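Local coordinates for protein ofchtiv-allosamidin (PDB 6JMB) that probably hydrolyses chitin as a family 18 glycosyl hydrolase, a group IV insect chitinase that binds the inhibitor allosamidin in its active-site cleft, at residues A[20-33]-A[347-361]. Numbering follows the deposited sequence.
Sequences LGKFDVDDIDPFLC and IETDDFHGLCGEGTF
F23 wedges its ring among I347, E348, F352 and F361, joining the loop after strand 5-11 to the one that follows strand 341-345. With CG anti to the backbone N (chi1 -170°), the ring is carried into the 347-361 loop. Its CB lies 3.7 Å from E348 CB, and CG comes 3.5 Å from that same carbon. Along one edge, CD2 sits over the centre of the F352 ring, 3.5 Å from F352 CG, and CE2 follows beside it; the rings make an edge-to-face pair with planes at 79°. CE1 and CZ, on the far side, rest against I347 CG2. Over one face E348 CA makes a CH-pi contact, while D27 CB covers the opposite face. F361 CZ meets the edge of the F23 ring and lies 3.4 Å from D27 O.

The tip of F352, CZ, lies near the carbonyl oxygens of L20 and K22. Were F352 replaced by alanine, the CD2 edge of F23 would probably lose its aromatic partner and a gap would be likely to open beside these carbonyls.

Polar links run through water: one donates to both G21 O and E348 O, another joins K22 O to H353 NE2. The E348 carboxylate turns away to S346 and G11, about 7 Å from the bound allosamizoline. With no clear direct hydrogen bond between them, these loops after neighbouring parallel strands of the TIM barrel are held by apolar, largely aromatic packing and bridging waters.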
loop_
_atom_site.group_PDB
_atom_site.type_symbol
_atom_site.label_atom_id
_atom_site.label_comp_id
_atom_site.label_asym_id
_atom_site.label_seq_id
_atom_site.Cartn_x
_atom_site.Cartn_y
_atom_site.Cartn_z
ATOM N N LEU A 20 -0.694 11.616 -20.228
ATOM C CA LEU A 20 -1.312 12.037 -18.978
ATOM C C LEU A 20 -1.111 11.040 -17.843
ATOM O O LEU A 20 -1.424 11.374 -16.696
ATOM C CB LEU A 20 -2.799 12.308 -19.189
ATOM C CG LEU A 20 -3.108 13.482 -20.122
ATOM C CD1 LEU A 20 -4.547 13.414 -20.590
ATOM C CD2 LEU A 20 -2.822 14.806 -19.425
ATOM N N GLY A 21 -0.597 9.845 -18.125
ATOM C CA GLY A 21 -0.330 8.877 -17.077
ATOM C C GLY A 21 1.063 8.981 -16.491
ATOM O O GLY A 21 1.328 8.440 -15.414
ATOM N N LYS A 22 1.965 9.662 -17.193
ATOM C CA LYS A 22 3.346 9.784 -16.739
ATOM C C LYS A 22 3.396 10.525 -15.411
ATOM O O LYS A 22 2.803 11.595 -15.262
ATOM C CB LYS A 22 4.159 10.547 -17.784
ATOM C CG LYS A 22 5.645 10.632 -17.475
ATOM C CD LYS A 22 6.393 11.302 -18.624
ATOM C CE LYS A 22 7.800 11.715 -18.225
ATOM N NZ LYS A 22 8.650 10.555 -17.849
ATOM N N PHE A 23 4.099 9.953 -14.437
ATOM C CA PHE A 23 4.186 10.558 -13.111
ATOM C C PHE A 23 5.630 10.439 -12.651
ATOM O O PHE A 23 6.108 9.333 -12.379
ATOM C CB PHE A 23 3.227 9.879 -12.129
ATOM C CG PHE A 23 3.088 10.592 -10.807
ATOM C CD1 PHE A 23 4.087 10.511 -9.850
ATOM C CD2 PHE A 23 1.945 11.315 -10.513
ATOM C CE1 PHE A 23 3.956 11.155 -8.629
ATOM C CE2 PHE A 23 1.804 11.957 -9.297
ATOM C CZ PHE A 23 2.812 11.877 -8.354
ATOM N N ASP A 24 6.312 11.575 -12.576
ATOM C CA ASP A 24 7.715 11.675 -12.205
ATOM C C ASP A 24 7.829 12.220 -10.787
ATOM O O ASP A 24 6.841 12.635 -10.169
ATOM C CB ASP A 24 8.448 12.633 -13.154
ATOM C CG ASP A 24 8.323 12.242 -14.612
ATOM O OD1 ASP A 24 8.260 11.037 -14.909
ATOM O OD2 ASP A 24 8.298 13.154 -15.468
ATOM N N VAL A 25 9.065 12.256 -10.282
ATOM C CA VAL A 25 9.302 12.839 -8.961
ATOM C C VAL A 25 8.728 14.246 -8.877
ATOM O O VAL A 25 8.122 14.624 -7.866
ATOM C CB VAL A 25 10.799 12.806 -8.597
ATOM C CG1 VAL A 25 11.070 13.675 -7.364
ATOM C CG2 VAL A 25 11.251 11.375 -8.337
ATOM N N ASP A 26 8.891 15.042 -9.932
ATOM C CA ASP A 26 8.430 16.423 -9.849
ATOM C C ASP A 26 6.917 16.573 -9.970
ATOM O O ASP A 26 6.422 17.706 -9.930
ATOM C CB ASP A 26 9.190 17.342 -10.813
ATOM C CG ASP A 26 8.906 17.053 -12.274
ATOM O OD1 ASP A 26 8.071 16.182 -12.592
ATOM O OD2 ASP A 26 9.538 17.720 -13.123
ATOM N N ASP A 27 6.180 15.474 -10.110
ATOM C CA ASP A 27 4.728 15.491 -9.996
ATOM C C ASP A 27 4.253 15.354 -8.559
ATOM O O ASP A 27 3.063 15.551 -8.292
ATOM C CB ASP A 27 4.126 14.368 -10.843
ATOM C CG ASP A 27 4.162 14.683 -12.321
ATOM O OD1 ASP A 27 3.506 15.669 -12.729
ATOM O OD2 ASP A 27 4.849 13.971 -13.076
ATOM N N ILE A 28 5.148 15.027 -7.637
ATOM C CA ILE A 28 4.793 14.852 -6.233
ATOM C C ILE A 28 4.618 16.217 -5.588
ATOM O O ILE A 28 5.456 17.111 -5.755
ATOM C CB ILE A 28 5.883 14.055 -5.502
ATOM C CG1 ILE A 28 5.991 12.646 -6.086
ATOM C CG2 ILE A 28 5.606 14.018 -3.999
ATOM C CD1 ILE A 28 7.150 11.847 -5.544
ATOM N N ASP A 29 3.531 16.370 -4.833
ATOM C CA ASP A 29 3.365 17.530 -3.971
ATOM C C ASP A 29 3.890 17.143 -2.597
ATOM O O ASP A 29 3.215 16.390 -1.878
ATOM C CB ASP A 29 1.901 17.918 -3.881
ATOM C CG ASP A 29 1.697 19.237 -3.158
ATOM O OD1 ASP A 29 2.498 19.562 -2.256
ATOM O OD2 ASP A 29 0.740 19.954 -3.498
ATOM N N PRO A 30 5.057 17.635 -2.181
ATOM C CA PRO A 30 5.648 17.169 -0.920
ATOM C C PRO A 30 4.963 17.706 0.325
ATOM O O PRO A 30 5.335 17.293 1.429
ATOM C CB PRO A 30 7.093 17.666 -1.011
ATOM C CG PRO A 30 6.994 18.903 -1.854
ATOM C CD PRO A 30 5.892 18.643 -2.856
ATOM N N PHE A 31 3.997 18.612 0.193
ATOM C CA PHE A 31 3.257 19.097 1.349
ATOM C C PHE A 31 1.972 18.324 1.605
ATOM O O PHE A 31 1.281 18.609 2.587
ATOM C CB PHE A 31 2.963 20.592 1.206
ATOM C CG PHE A 31 4.152 21.462 1.480
ATOM C CD1 PHE A 31 4.577 21.678 2.780
ATOM C CD2 PHE A 31 4.849 22.056 0.441
ATOM C CE1 PHE A 31 5.673 22.483 3.045
ATOM C CE2 PHE A 31 5.952 22.858 0.700
ATOM C CZ PHE A 31 6.356 23.068 2.006
ATOM N N LEU A 32 1.632 17.360 0.757
ATOM C CA LEU A 32 0.461 16.527 0.972
ATOM C C LEU A 32 0.802 15.214 1.654
ATOM O O LEU A 32 -0.087 14.382 1.857
ATOM C CB LEU A 32 -0.263 16.271 -0.352
ATOM C CG LEU A 32 -0.961 17.489 -0.962
ATOM C CD1 LEU A 32 -1.607 17.129 -2.298
ATOM C CD2 LEU A 32 -1.992 18.051 0.009
ATOM N N CYS A 33 2.068 15.012 2.004
ATOM C CA CYS A 33 2.525 13.834 2.722
ATOM C C CYS A 33 3.411 14.286 3.871
ATOM O O CYS A 33 4.045 15.343 3.800
ATOM C CB CYS A 33 3.370 12.952 1.800
ATOM S SG CYS A 33 2.607 12.630 0.202
ATOM N N ILE A 347 0.717 7.212 -4.820
ATOM C CA ILE A 347 0.401 8.600 -5.146
ATOM C C ILE A 347 0.190 8.796 -6.643
ATOM O O ILE A 347 -0.597 9.661 -7.059
ATOM C CB ILE A 347 1.480 9.533 -4.560
ATOM C CG1 ILE A 347 1.043 11.001 -4.647
ATOM C CG2 ILE A 347 2.834 9.296 -5.229
ATOM C CD1 ILE A 347 1.962 11.955 -3.878
ATOM N N GLU A 348 0.861 7.997 -7.474
ATOM C CA GLU A 348 0.869 8.227 -8.909
ATOM C C GLU A 348 -0.451 7.889 -9.589
ATOM O O GLU A 348 -0.581 8.154 -10.790
ATOM C CB GLU A 348 2.027 7.474 -9.561
ATOM C CG GLU A 348 1.860 5.966 -9.560
ATOM C CD GLU A 348 2.418 5.297 -8.322
ATOM O OE1 GLU A 348 2.839 5.998 -7.373
ATOM O OE2 GLU A 348 2.430 4.049 -8.290
ATOM N N THR A 349 -1.430 7.325 -8.874
ATOM C CA THR A 349 -2.746 7.088 -9.466
ATOM C C THR A 349 -3.862 7.878 -8.794
ATOM O O THR A 349 -5.038 7.611 -9.066
ATOM C CB THR A 349 -3.102 5.601 -9.558
ATOM O OG1 THR A 349 -3.166 5.037 -8.245
ATOM C CG2 THR A 349 -2.072 4.841 -10.392
ATOM N N ASP A 350 -3.543 8.829 -7.918
ATOM C CA ASP A 350 -4.528 9.856 -7.634
ATOM C C ASP A 350 -4.810 10.597 -8.940
ATOM O O ASP A 350 -4.069 10.480 -9.922
ATOM C CB ASP A 350 -3.991 10.823 -6.569
ATOM C CG ASP A 350 -5.099 11.525 -5.769
ATOM O OD1 ASP A 350 -6.288 11.497 -6.162
ATOM O OD2 ASP A 350 -4.766 12.124 -4.723
ATOM N N ASP A 351 -5.896 11.369 -8.958
ATOM C CA ASP A 351 -6.163 12.248 -10.098
ATOM C C ASP A 351 -5.247 13.468 -9.971
ATOM O O ASP A 351 -5.660 14.582 -9.636
ATOM C CB ASP A 351 -7.639 12.616 -10.172
ATOM C CG ASP A 351 -7.980 13.445 -11.396
ATOM O OD1 ASP A 351 -7.252 13.375 -12.409
ATOM O OD2 ASP A 351 -8.992 14.173 -11.335
ATOM N N PHE A 352 -3.961 13.224 -10.234
ATOM C CA PHE A 352 -2.946 14.239 -9.967
ATOM C C PHE A 352 -3.062 15.440 -10.895
ATOM O O PHE A 352 -2.674 16.549 -10.508
ATOM C CB PHE A 352 -1.532 13.637 -9.927
ATOM C CG PHE A 352 -1.072 12.989 -11.212
ATOM C CD1 PHE A 352 -1.482 11.708 -11.550
ATOM C CD2 PHE A 352 -0.170 13.635 -12.044
ATOM C CE1 PHE A 352 -1.027 11.093 -12.720
ATOM C CE2 PHE A 352 0.285 13.029 -13.211
ATOM C CZ PHE A 352 -0.145 11.761 -13.549
ATOM N N HIS A 353 -3.626 15.257 -12.086
ATOM C CA HIS A 353 -3.855 16.357 -13.015
ATOM C C HIS A 353 -5.217 17.019 -12.826
ATOM O O HIS A 353 -5.520 17.991 -13.531
ATOM C CB HIS A 353 -3.759 15.866 -14.465
ATOM C CG HIS A 353 -2.379 15.475 -14.901
ATOM N ND1 HIS A 353 -1.256 16.220 -14.604
ATOM C CD2 HIS A 353 -1.950 14.428 -15.647
ATOM C CE1 HIS A 353 -0.194 15.643 -15.141
ATOM N NE2 HIS A 353 -0.589 14.554 -15.779
ATOM N N GLY A 354 -6.055 16.511 -11.925
ATOM C CA GLY A 354 -7.360 17.107 -11.698
ATOM C C GLY A 354 -8.305 17.008 -12.873
ATOM O O GLY A 354 -9.178 17.868 -13.035
ATOM N N LEU A 355 -8.170 15.962 -13.690
ATOM C CA LEU A 355 -8.994 15.823 -14.884
ATOM C C LEU A 355 -10.434 15.448 -14.566
ATOM O O LEU A 355 -11.298 15.581 -15.441
ATOM C CB LEU A 355 -8.389 14.777 -15.817
ATOM C CG LEU A 355 -6.951 15.036 -16.255
ATOM C CD1 LEU A 355 -6.468 13.938 -17.190
ATOM C CD2 LEU A 355 -6.840 16.405 -16.915
ATOM N N CYS A 356 -10.715 14.992 -13.349
ATOM C CA CYS A 356 -12.040 14.500 -12.994
ATOM C C CYS A 356 -12.892 15.519 -12.246
ATOM O O CYS A 356 -13.971 15.167 -11.755
ATOM C CB CYS A 356 -11.929 13.182 -12.226
ATOM S SG CYS A 356 -11.237 11.871 -13.268
ATOM N N GLY A 357 -12.438 16.767 -12.144
ATOM C CA GLY A 357 -13.291 17.859 -11.722
ATOM C C GLY A 357 -13.349 18.142 -10.237
ATOM O O GLY A 357 -14.113 19.028 -9.827
ATOM N N GLU A 358 -12.581 17.431 -9.415
ATOM C CA GLU A 358 -12.579 17.644 -7.973
ATOM C C GLU A 358 -11.256 18.222 -7.480
ATOM O O GLU A 358 -10.895 18.050 -6.313
ATOM C CB GLU A 358 -12.933 16.364 -7.216
ATOM C CG GLU A 358 -14.360 15.881 -7.436
ATOM C CD GLU A 358 -14.718 14.707 -6.546
ATOM O OE1 GLU A 358 -15.507 14.894 -5.595
ATOM O OE2 GLU A 358 -14.207 13.595 -6.793
ATOM N N GLY A 359 -10.541 18.926 -8.353
ATOM C CA GLY A 359 -9.238 19.463 -8.029
ATOM C C GLY A 359 -8.143 18.433 -8.241
ATOM O O GLY A 359 -8.390 17.241 -8.434
ATOM N N THR A 360 -6.902 18.903 -8.208
ATOM C CA THR A 360 -5.787 17.970 -8.291
ATOM C C THR A 360 -5.661 17.198 -6.982
ATOM O O THR A 360 -6.001 17.693 -5.905
ATOM C CB THR A 360 -4.475 18.698 -8.591
ATOM O OG1 THR A 360 -4.186 19.633 -7.545
ATOM C CG2 THR A 360 -4.548 19.429 -9.931
ATOM N N PHE A 361 -5.159 15.973 -7.083
ATOM C CA PHE A 361 -4.969 15.100 -5.932
ATOM C C PHE A 361 -6.209 15.030 -5.031
ATOM O O PHE A 361 -6.121 15.276 -3.828
ATOM C CB PHE A 361 -3.754 15.518 -5.114
ATOM C CG PHE A 361 -2.428 15.254 -5.784
ATOM C CD1 PHE A 361 -1.926 13.965 -5.873
ATOM C CD2 PHE A 361 -1.675 16.303 -6.295
ATOM C CE1 PHE A 361 -0.703 13.723 -6.476
ATOM C CE2 PHE A 361 -0.446 16.065 -6.899
ATOM C CZ PHE A 361 0.041 14.781 -6.985
HETATM O O HOH W 1 0.159 7.021 -13.298
HETATM O O HOH W 2 1.480 13.145 -16.992
#